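Local coordinates for seryl-tRNA synthetase (Pyrococcus horikoshii, PDB 2DQ0), which attaches serine to tRNA(Ser), and probably also to tRNA(Sec), in an ATP-dependent reaction as a homodimeric class II aminoacyl-tRNA synthetase, at residues L34-E39 with K96-Y101; I200-D205 with F331-I336; Q307-R312 with W317-K322. One frame throughout, in Å; residues are numbered along the deposited sequence.

In the fold
The three contacts run from the tRNA-binding arm into the catalytic core. Contact 1 comes first along the chain and ties helix 28-65 to helix 72-103 in the N-terminal extension. Its centre lies about 48 Å from that of contact 2 and about 32 Å from that of contact 3, with no touch to either. Contacts 2 and 3 belong to the core and share helix 316-333: contact 3 sets its start against strand 301-311, and contact 2 sets its end against helix 190-209. Contact 3 is nested within the loop that contact 2 closes, their centres about 20 Å apart. One helix thus joins the central sheet to a helix at the dimer interface.

Contact 1 (L34-E39 with K96-Y101); sequences LKLDTE and KKKIDY
D37 and I99 meet where a carboxylate, the one flat group at this seam, stands beside the end of an aliphatic chain; no ring takes part between the two segments. The approach is loose, with I99 CD1 4.5 Å from D37 OD1, and the same methyl lies closer to the backbone, 3.9 Å from D37 N. The other oxygen, OD2, forms a salt bridge with R8 and a long, weak ion pair with R41. The charge of this buried group is therefore met by arginines outside the two segments, chiefly R8, which probably helps to keep it ionised.

L36 provides most of the apolar seam from its helix. Its CB rests 3.6 Å from I99 CG1, and the two side chains run past each other in opposite directions. The CG1 branch of I99 stands anti to its own carbonyl carbon (chi1 -68°), and the extended chi2 of 164° carries CD1 onward to the D37 backbone. Farther along L36, CD1 reaches K98, 3.6 Å from its CB, where the two side chains cross at about a right angle. K98 thus contributes only the root of its chain; beyond CG it extends to a salt bridge with E94 of its own helix. E39 carries the opposite charge, but its OE1 is 6.4 Å from K98 NZ, too far for a pair.

No hydrogen bond spans the contact. The axes of the two segments approach to 9.5 Å and run nearly antiparallel, at 152°, with L36 and I99 nearest in the backbone register. This belongs to the antiparallel coiled coil of the N-terminal extension, the part of the enzyme involved in tRNA binding. Helix 4-9 packs beside it, with I7 and R8 against L34 and I4 against D37.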
loop_
_atom_site.group_PDB
_atom_site.type_symbol
_atom_site.label_atom_id
_atom_site.label_comp_id
_atom_site.label_asym_id
_atom_site.label_seq_id
_atom_site.Cartn_x
_atom_site.Cartn_y
_atom_site.Cartn_z
ATOM N N LEU A 34 25.095 8.033 32.016
ATOM C CA LEU A 34 25.379 8.858 33.183
ATOM C C LEU A 34 26.775 9.473 33.150
ATOM O O LEU A 34 26.926 10.679 33.379
ATOM C CB LEU A 34 25.199 8.051 34.467
ATOM C CG LEU A 34 23.741 7.885 34.891
ATOM C CD1 LEU A 34 23.678 7.107 36.196
ATOM C CD2 LEU A 34 23.087 9.242 35.046
ATOM N N LYS A 35 27.787 8.655 32.865
ATOM C CA LYS A 35 29.149 9.164 32.814
ATOM C C LYS A 35 29.303 10.110 31.628
ATOM O O LYS A 35 30.145 11.016 31.641
ATOM C CB LYS A 35 30.177 8.011 32.749
ATOM C CG LYS A 35 30.747 7.691 31.380
ATOM C CD LYS A 35 32.275 7.751 31.368
ATOM C CE LYS A 35 32.879 6.702 32.289
ATOM N NZ LYS A 35 34.364 6.808 32.404
ATOM N N LEU A 36 28.481 9.909 30.604
ATOM C CA LEU A 36 28.547 10.764 29.433
ATOM C C LEU A 36 27.893 12.087 29.781
ATOM O O LEU A 36 28.414 13.148 29.456
ATOM C CB LEU A 36 27.818 10.131 28.242
ATOM C CG LEU A 36 28.476 9.025 27.421
ATOM C CD1 LEU A 36 27.562 8.708 26.239
ATOM C CD2 LEU A 36 29.851 9.459 26.927
ATOM N N ASP A 37 26.743 12.007 30.439
ATOM C CA ASP A 37 25.997 13.192 30.836
ATOM C C ASP A 37 26.880 14.024 31.744
ATOM O O ASP A 37 26.936 15.244 31.631
ATOM C CB ASP A 37 24.719 12.788 31.581
ATOM C CG ASP A 37 23.770 13.962 31.814
ATOM O OD1 ASP A 37 23.349 14.592 30.826
ATOM O OD2 ASP A 37 23.433 14.245 32.981
ATOM N N THR A 38 27.577 13.352 32.648
ATOM C CA THR A 38 28.454 14.040 33.565
ATOM C C THR A 38 29.565 14.744 32.805
ATOM O O THR A 38 29.838 15.920 33.040
ATOM C CB THR A 38 29.006 13.056 34.608
ATOM O OG1 THR A 38 28.038 12.929 35.655
ATOM C CG2 THR A 38 30.326 13.540 35.202
ATOM N N GLU A 39 30.198 14.037 31.885
ATOM C CA GLU A 39 31.255 14.643 31.096
ATOM C C GLU A 39 30.688 15.862 30.336
ATOM O O GLU A 39 31.319 16.933 30.254
ATOM C CB GLU A 39 31.809 13.597 30.132
ATOM C CG GLU A 39 32.967 14.068 29.281
ATOM C CD GLU A 39 33.728 12.911 28.672
ATOM O OE1 GLU A 39 34.646 13.173 27.861
ATOM O OE2 GLU A 39 33.410 11.743 29.017
ATOM N N LYS A 96 26.461 14.660 23.219
ATOM C CA LYS A 96 25.000 14.611 23.160
ATOM C C LYS A 96 24.580 13.530 22.164
ATOM O O LYS A 96 23.572 12.847 22.336
ATOM C CB LYS A 96 24.425 15.955 22.705
ATOM C CG LYS A 96 24.538 17.076 23.722
ATOM C CD LYS A 96 24.036 18.408 23.151
ATOM C CE LYS A 96 24.154 19.547 24.165
ATOM N NZ LYS A 96 23.830 20.876 23.570
ATOM N N LYS A 97 25.373 13.381 21.117
ATOM C CA LYS A 97 25.089 12.407 20.091
ATOM C C LYS A 97 25.113 10.987 20.673
ATOM O O LYS A 97 24.196 10.198 20.440
ATOM C CB LYS A 97 26.124 12.573 18.968
ATOM C CG LYS A 97 25.727 12.028 17.597
ATOM C CD LYS A 97 26.413 12.834 16.496
ATOM C CE LYS A 97 25.985 14.310 16.551
ATOM N NZ LYS A 97 26.701 15.207 15.581
ATOM N N LYS A 98 26.157 10.665 21.433
ATOM C CA LYS A 98 26.290 9.338 22.032
ATOM C C LYS A 98 25.204 9.118 23.078
ATOM O O LYS A 98 24.684 8.009 23.226
ATOM C CB LYS A 98 27.673 9.173 22.676
ATOM C CG LYS A 98 28.849 9.358 21.713
ATOM C CD LYS A 98 30.194 9.308 22.449
ATOM C CE LYS A 98 31.341 9.929 21.634
ATOM N NZ LYS A 98 32.515 10.325 22.492
ATOM N N ILE A 99 24.850 10.173 23.801
ATOM C CA ILE A 99 23.823 10.039 24.815
ATOM C C ILE A 99 22.470 9.708 24.185
ATOM O O ILE A 99 21.797 8.757 24.604
ATOM C CB ILE A 99 23.692 11.333 25.651
ATOM C CG1 ILE A 99 24.941 11.528 26.504
ATOM C CG2 ILE A 99 22.463 11.268 26.541
ATOM C CD1 ILE A 99 25.076 12.922 27.044
ATOM N N ASP A 100 22.074 10.495 23.182
ATOM C CA ASP A 100 20.794 10.289 22.517
ATOM C C ASP A 100 20.710 8.929 21.839
ATOM O O ASP A 100 19.648 8.306 21.829
ATOM C CB ASP A 100 20.522 11.391 21.498
ATOM C CG ASP A 100 20.183 12.712 22.150
ATOM O OD1 ASP A 100 19.517 12.698 23.211
ATOM O OD2 ASP A 100 20.565 13.766 21.595
ATOM N N TYR A 101 21.821 8.472 21.271
ATOM C CA TYR A 101 21.863 7.162 20.623
ATOM C C TYR A 101 21.286 6.101 21.555
ATOM O O TYR A 101 20.493 5.263 21.140
ATOM C CB TYR A 101 23.292 6.794 20.276
ATOM C CG TYR A 101 23.432 5.410 19.709
ATOM C CD1 TYR A 101 23.373 5.199 18.339
ATOM C CD2 TYR A 101 23.664 4.313 20.549
ATOM C CE1 TYR A 101 23.549 3.924 17.800
ATOM C CE2 TYR A 101 23.841 3.038 20.034
ATOM C CZ TYR A 101 23.783 2.848 18.651
ATOM O OH TYR A 101 23.951 1.590 18.115
#

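Contact 2 (I200-D205 with F331-I336); sequences IRFALD and FQELEI
F202 reaches across from helix 190-209 with the far end of its ring, which meets two consecutive residues at the end of helix 316-333. CZ lies 3.9 Å from E333 CB, and CE2 is 4.0 Å from both L334 CD1 and L334 CD2, the leucine fork coming to it from one side. Both neighbours come to the ring obliquely. F202 CG stands anti to its backbone N (chi1 167°), which directs the ring away from its own helix toward E333 and L334.

E333 OE1 also comes near the ring, 4.0 Å from F202 CE1, with the carboxylate plane turned 65° from that of the ring. The charge is held elsewhere, for OE2 forms a salt bridge with R206, one turn beyond F202 on the same helix. The acid therefore spans the contact twice, by its CB on the ring and by its carboxylate on the arginine. With an alanine in place of F202, E333 CB and the L334 methyls would probably lose the ring that meets them from helix 190-209, and a gap would open there.

Farther out, V433 touches both F202 and E333, while I417 and L434 pack on L334. The L334 carbonyl accepts a hydrogen bond from H421. On helix 190-209, R201 NH1 makes a salt bridge to D205 OD1 (3.1 Å), the oxygen lying in the guanidinium plane, and R201 NH2 bonds the Y437 carbonyl of the second subunit. I200, R201 and L204 pack on L197 of that subunit.

Helix 316-333 ends here in a Schellman motif, with E335 at positive phi (56°) and I336 N bonded to F331 O at 2.8 Å. A long interface helix followed by a strand, as 190-209 and 213-216 are, is consistent with motif 1 of class II synthetases.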
loop_
_atom_site.group_PDB
_atom_site.type_symbol
_atom_site.label_atom_id
_atom_site.label_comp_id
_atom_site.label_asym_id
_atom_site.label_seq_id
_atom_site.Cartn_x
_atom_site.Cartn_y
_atom_site.Cartn_z
ATOM N N ILE A 200 -14.687 -2.584 8.074
ATOM C CA ILE A 200 -14.067 -1.271 8.104
ATOM C C ILE A 200 -15.152 -0.207 8.419
ATOM O O ILE A 200 -15.008 0.562 9.365
ATOM C CB ILE A 200 -13.396 -0.959 6.732
ATOM C CG1 ILE A 200 -12.113 -1.772 6.583
ATOM C CG2 ILE A 200 -13.066 0.550 6.592
ATOM C CD1 ILE A 200 -11.495 -1.661 5.174
ATOM N N ARG A 201 -16.224 -0.171 7.629
ATOM C CA ARG A 201 -17.312 0.779 7.842
ATOM C C ARG A 201 -17.925 0.690 9.237
ATOM O O ARG A 201 -18.155 1.710 9.883
ATOM C CB ARG A 201 -18.423 0.595 6.803
ATOM C CG ARG A 201 -18.228 1.389 5.515
ATOM C CD ARG A 201 -17.818 2.852 5.771
ATOM N NE ARG A 201 -18.807 3.686 6.468
ATOM C CZ ARG A 201 -19.815 4.326 5.872
ATOM N NH1 ARG A 201 -20.645 5.063 6.597
ATOM N NH2 ARG A 201 -20.000 4.224 4.555
ATOM N N PHE A 202 -18.196 -0.526 9.696
ATOM C CA PHE A 202 -18.749 -0.728 11.030
ATOM C C PHE A 202 -17.818 -0.091 12.075
ATOM O O PHE A 202 -18.231 0.787 12.831
ATOM C CB PHE A 202 -18.916 -2.226 11.277
ATOM C CG PHE A 202 -19.186 -2.589 12.696
ATOM C CD1 PHE A 202 -20.334 -2.148 13.337
ATOM C CD2 PHE A 202 -18.292 -3.396 13.395
ATOM C CE1 PHE A 202 -20.586 -2.511 14.661
ATOM C CE2 PHE A 202 -18.534 -3.767 14.722
ATOM C CZ PHE A 202 -19.679 -3.327 15.356
ATOM N N ALA A 203 -16.555 -0.511 12.097
ATOM C CA ALA A 203 -15.588 0.038 13.045
ATOM C C ALA A 203 -15.570 1.543 12.932
ATOM O O ALA A 203 -15.686 2.263 13.915
ATOM C CB ALA A 203 -14.196 -0.504 12.761
ATOM N N LEU A 204 -15.409 2.000 11.702
ATOM C CA LEU A 204 -15.365 3.414 11.391
ATOM C C LEU A 204 -16.556 4.175 11.962
ATOM O O LEU A 204 -16.382 5.200 12.609
ATOM C CB LEU A 204 -15.325 3.580 9.881
ATOM C CG LEU A 204 -14.393 4.646 9.337
ATOM C CD1 LEU A 204 -13.114 4.744 10.169
ATOM C CD2 LEU A 204 -14.070 4.270 7.910
ATOM N N ASP A 205 -17.758 3.660 11.721
ATOM C CA ASP A 205 -18.985 4.295 12.186
ATOM C C ASP A 205 -19.050 4.454 13.697
ATOM O O ASP A 205 -19.324 5.537 14.227
ATOM C CB ASP A 205 -20.205 3.497 11.705
ATOM C CG ASP A 205 -20.575 3.800 10.258
ATOM O OD1 ASP A 205 -19.974 4.708 9.628
ATOM O OD2 ASP A 205 -21.481 3.126 9.739
ATOM N N PHE A 331 -16.244 -6.275 19.165
ATOM C CA PHE A 331 -16.280 -7.724 19.121
ATOM C C PHE A 331 -17.486 -8.316 19.818
ATOM O O PHE A 331 -17.942 -9.402 19.456
ATOM C CB PHE A 331 -14.960 -8.291 19.627
ATOM C CG PHE A 331 -13.844 -8.127 18.631
ATOM C CD1 PHE A 331 -13.558 -9.153 17.709
ATOM C CD2 PHE A 331 -13.143 -6.903 18.543
ATOM C CE1 PHE A 331 -12.595 -8.968 16.708
ATOM C CE2 PHE A 331 -12.182 -6.698 17.554
ATOM C CZ PHE A 331 -11.896 -7.737 16.622
ATOM N N GLN A 332 -18.030 -7.607 20.802
ATOM C CA GLN A 332 -19.245 -8.100 21.440
ATOM C C GLN A 332 -20.394 -7.995 20.422
ATOM O O GLN A 332 -21.173 -8.944 20.265
ATOM C CB GLN A 332 -19.561 -7.316 22.706
ATOM C CG GLN A 332 -18.548 -7.552 23.798
ATOM C CD GLN A 332 -18.785 -6.689 25.012
ATOM O OE1 GLN A 332 -17.973 -6.663 25.936
ATOM N NE2 GLN A 332 -19.897 -5.982 25.022
ATOM N N GLU A 333 -20.492 -6.876 19.700
ATOM C CA GLU A 333 -21.558 -6.755 18.697
ATOM C C GLU A 333 -21.367 -7.812 17.592
ATOM O O GLU A 333 -22.334 -8.342 17.030
ATOM C CB GLU A 333 -21.587 -5.343 18.098
ATOM C CG GLU A 333 -21.849 -4.246 19.150
ATOM C CD GLU A 333 -22.512 -2.987 18.585
ATOM O OE1 GLU A 333 -21.822 -1.952 18.417
ATOM O OE2 GLU A 333 -23.731 -3.041 18.312
ATOM N N LEU A 334 -20.106 -8.112 17.291
ATOM C CA LEU A 334 -19.745 -9.101 16.290
ATOM C C LEU A 334 -19.978 -10.508 16.863
ATOM O O LEU A 334 -19.762 -11.516 16.180
ATOM C CB LEU A 334 -18.275 -8.914 15.911
ATOM C CG LEU A 334 -17.942 -8.320 14.545
ATOM C CD1 LEU A 334 -19.133 -7.647 13.972
ATOM C CD2 LEU A 334 -16.781 -7.368 14.661
ATOM N N GLU A 335 -20.416 -10.552 18.124
ATOM C CA GLU A 335 -20.706 -11.800 18.829
ATOM C C GLU A 335 -19.489 -12.731 18.833
ATOM O O GLU A 335 -19.588 -13.920 18.495
ATOM C CB GLU A 335 -21.899 -12.516 18.177
ATOM C CG GLU A 335 -23.179 -11.690 18.049
ATOM C CD GLU A 335 -24.267 -12.404 17.245
ATOM O OE1 GLU A 335 -25.083 -11.724 16.569
ATOM O OE2 GLU A 335 -24.312 -13.656 17.290
ATOM N N ILE A 336 -18.338 -12.185 19.218
ATOM C CA ILE A 336 -17.118 -12.982 19.262
ATOM C C ILE A 336 -16.607 -13.126 20.689
ATOM O O ILE A 336 -16.127 -12.160 21.293
ATOM C CB ILE A 336 -15.989 -12.369 18.387
ATOM C CG1 ILE A 336 -16.462 -12.237 16.930
ATOM C CG2 ILE A 336 -14.753 -13.278 18.429
ATOM C CD1 ILE A 336 -16.741 -13.583 16.223
#

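Contact 3 (Q307-R312 with W317-K322); sequences QFVYSR and WEWHEK
V309 and W319 form the close-packed side of this contact. The CG1 methyl of V309 sits over one face of the indole, 4.2 Å from the centroid of the five-membered ring and 22° off its normal, a CH-pi contact. It stands anti to the backbone N (chi1 174°), which projects it from the strand onto the ring. S311 adds its CB 3.6 Å from W319 CD1, approaching obliquely. Its hydroxyl turns aside to donate to R312 O, from above the carbonyl plane. L274 packs on both V309 and W319.

Whereas V309 and S311 are buried, K322 on the opposite indole face is partly exposed. Its NZ lies 3.6 Å above the ring plane, displaced toward the rim, and makes a long salt bridge with the exposed E318, 3.8 Å from K322 NZ to E318 OE2. This is probably the more solvent-accessible flank.

Strands 273-282 and 301-311, antiparallel and joined by a loop that holds the predicted ATP-binding R283, K284 and E285, are consistent with motif 2 of class II synthetases. Helix 316-333 then lies against the sheet, and the V309 side chain is about 11 Å from the bound seryl-adenylate analogue.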
loop_
_atom_site.group_PDB
_atom_site.type_symbol
_atom_site.label_atom_id
_atom_site.label_comp_id
_atom_site.label_asym_id
_atom_site.label_seq_id
_atom_site.Cartn_x
_atom_site.Cartn_y
_atom_site.Cartn_z
ATOM N N GLN A 307 -7.512 3.275 16.225
ATOM C CA GLN A 307 -7.823 4.351 17.172
ATOM C C GLN A 307 -6.502 4.981 17.597
ATOM O O GLN A 307 -5.564 4.266 17.962
ATOM C CB GLN A 307 -8.464 3.819 18.463
ATOM C CG GLN A 307 -9.828 3.157 18.375
ATOM C CD GLN A 307 -10.228 2.590 19.725
ATOM O OE1 GLN A 307 -10.195 1.370 19.954
ATOM N NE2 GLN A 307 -10.578 3.477 20.641
ATOM N N PHE A 308 -6.412 6.306 17.564
ATOM C CA PHE A 308 -5.191 6.962 18.024
ATOM C C PHE A 308 -5.598 8.172 18.843
ATOM O O PHE A 308 -6.508 8.920 18.458
ATOM C CB PHE A 308 -4.316 7.369 16.860
ATOM C CG PHE A 308 -2.930 7.813 17.262
ATOM C CD1 PHE A 308 -2.711 9.094 17.795
ATOM C CD2 PHE A 308 -1.831 6.971 17.051
ATOM C CE1 PHE A 308 -1.418 9.523 18.100
ATOM C CE2 PHE A 308 -0.537 7.386 17.352
ATOM C CZ PHE A 308 -0.322 8.669 17.878
ATOM N N VAL A 309 -4.902 8.352 19.968
ATOM C CA VAL A 309 -5.180 9.405 20.937
ATOM C C VAL A 309 -4.004 10.243 21.432
ATOM O O VAL A 309 -2.925 9.728 21.763
ATOM C CB VAL A 309 -5.852 8.796 22.189
ATOM C CG1 VAL A 309 -6.024 9.844 23.271
ATOM C CG2 VAL A 309 -7.196 8.208 21.814
ATOM N N TYR A 310 -4.239 11.553 21.483
ATOM C CA TYR A 310 -3.269 12.512 21.997
ATOM C C TYR A 310 -3.985 13.050 23.213
ATOM O O TYR A 310 -5.065 13.616 23.076
ATOM C CB TYR A 310 -3.056 13.685 21.049
ATOM C CG TYR A 310 -2.302 13.408 19.778
ATOM C CD1 TYR A 310 -2.925 12.797 18.685
ATOM C CD2 TYR A 310 -0.981 13.826 19.632
ATOM C CE1 TYR A 310 -2.248 12.623 17.477
ATOM C CE2 TYR A 310 -0.294 13.653 18.422
ATOM C CZ TYR A 310 -0.937 13.053 17.352
ATOM O OH TYR A 310 -0.266 12.897 16.155
ATOM N N SER A 311 -3.414 12.868 24.398
ATOM C CA SER A 311 -4.056 13.386 25.605
ATOM C C SER A 311 -3.069 14.072 26.554
ATOM O O SER A 311 -1.850 14.109 26.316
ATOM C CB SER A 311 -4.773 12.262 26.368
ATOM O OG SER A 311 -3.863 11.528 27.175
ATOM N N ARG A 312 -3.615 14.635 27.625
ATOM C CA ARG A 312 -2.789 15.268 28.637
ATOM C C ARG A 312 -2.235 14.087 29.418
ATOM O O ARG A 312 -2.926 13.093 29.623
ATOM C CB ARG A 312 -3.647 16.111 29.579
ATOM C CG ARG A 312 -4.526 17.110 28.880
ATOM C CD ARG A 312 -5.577 17.707 29.810
ATOM N NE ARG A 312 -5.932 19.036 29.332
ATOM C CZ ARG A 312 -5.135 20.096 29.443
ATOM N NH1 ARG A 312 -3.947 19.984 30.036
ATOM N NH2 ARG A 312 -5.500 21.255 28.908
ATOM N N TRP A 317 -4.044 7.397 31.091
ATOM C CA TRP A 317 -4.445 6.115 31.638
ATOM C C TRP A 317 -5.953 5.939 31.545
ATOM O O TRP A 317 -6.451 4.826 31.353
ATOM C CB TRP A 317 -3.951 5.964 33.079
ATOM C CG TRP A 317 -2.478 5.870 33.115
ATOM C CD1 TRP A 317 -1.606 6.829 33.533
ATOM C CD2 TRP A 317 -1.679 4.834 32.530
ATOM N NE1 TRP A 317 -0.312 6.468 33.232
ATOM C CE2 TRP A 317 -0.327 5.247 32.616
ATOM C CE3 TRP A 317 -1.974 3.600 31.932
ATOM C CZ2 TRP A 317 0.725 4.473 32.128
ATOM C CZ3 TRP A 317 -0.918 2.826 31.445
ATOM C CH2 TRP A 317 0.412 3.269 31.547
ATOM N N GLU A 318 -6.692 7.029 31.657
ATOM C CA GLU A 318 -8.131 6.901 31.554
ATOM C C GLU A 318 -8.490 6.593 30.093
ATOM O O GLU A 318 -9.407 5.810 29.814
ATOM C CB GLU A 318 -8.798 8.188 31.998
ATOM C CG GLU A 318 -10.271 8.029 32.297
ATOM C CD GLU A 318 -10.939 9.355 32.544
ATOM O OE1 GLU A 318 -10.263 10.257 33.098
ATOM O OE2 GLU A 318 -12.133 9.487 32.192
ATOM N N TRP A 319 -7.765 7.215 29.163
ATOM C CA TRP A 319 -8.004 6.984 27.745
ATOM C C TRP A 319 -7.678 5.548 27.369
ATOM O O TRP A 319 -8.440 4.889 26.642
ATOM C CB TRP A 319 -7.178 7.953 26.898
ATOM C CG TRP A 319 -7.982 9.159 26.581
ATOM C CD1 TRP A 319 -7.785 10.434 27.050
ATOM C CD2 TRP A 319 -9.236 9.173 25.899
ATOM N NE1 TRP A 319 -8.851 11.229 26.716
ATOM C CE2 TRP A 319 -9.759 10.485 26.011
ATOM C CE3 TRP A 319 -9.977 8.197 25.206
ATOM C CZ2 TRP A 319 -10.993 10.852 25.460
ATOM C CZ3 TRP A 319 -11.207 8.560 24.653
ATOM C CH2 TRP A 319 -11.703 9.881 24.786
ATOM N N HIS A 320 -6.541 5.077 27.873
ATOM C CA HIS A 320 -6.090 3.721 27.627
ATOM C C HIS A 320 -7.255 2.806 27.929
ATOM O O HIS A 320 -7.644 1.942 27.140
ATOM C CB HIS A 320 -4.933 3.369 28.568
ATOM C CG HIS A 320 -4.314 2.034 28.293
ATOM N ND1 HIS A 320 -3.483 1.398 29.189
ATOM C CD2 HIS A 320 -4.372 1.231 27.202
ATOM C CE1 HIS A 320 -3.055 0.264 28.662
ATOM N NE2 HIS A 320 -3.580 0.139 27.457
ATOM N N GLU A 321 -7.824 3.020 29.094
ATOM C CA GLU A 321 -8.923 2.212 29.529
ATOM C C GLU A 321 -10.147 2.335 28.623
ATOM O O GLU A 321 -10.914 1.385 28.490
ATOM C CB GLU A 321 -9.249 2.589 30.965
ATOM C CG GLU A 321 -9.582 1.406 31.817
ATOM C CD GLU A 321 -8.488 0.365 31.835
ATOM O OE1 GLU A 321 -7.357 0.687 32.268
ATOM O OE2 GLU A 321 -8.775 -0.782 31.415
ATOM N N LYS A 322 -10.339 3.490 27.988
ATOM C CA LYS A 322 -11.505 3.648 27.119
ATOM C C LYS A 322 -11.330 3.003 25.742
ATOM O O LYS A 322 -12.271 2.380 25.220
ATOM C CB LYS A 322 -11.851 5.116 26.905
ATOM C CG LYS A 322 -12.285 5.893 28.125
ATOM C CD LYS A 322 -12.595 7.325 27.691
ATOM C CE LYS A 322 -12.739 8.270 28.864
ATOM N NZ LYS A 322 -12.723 9.700 28.426
#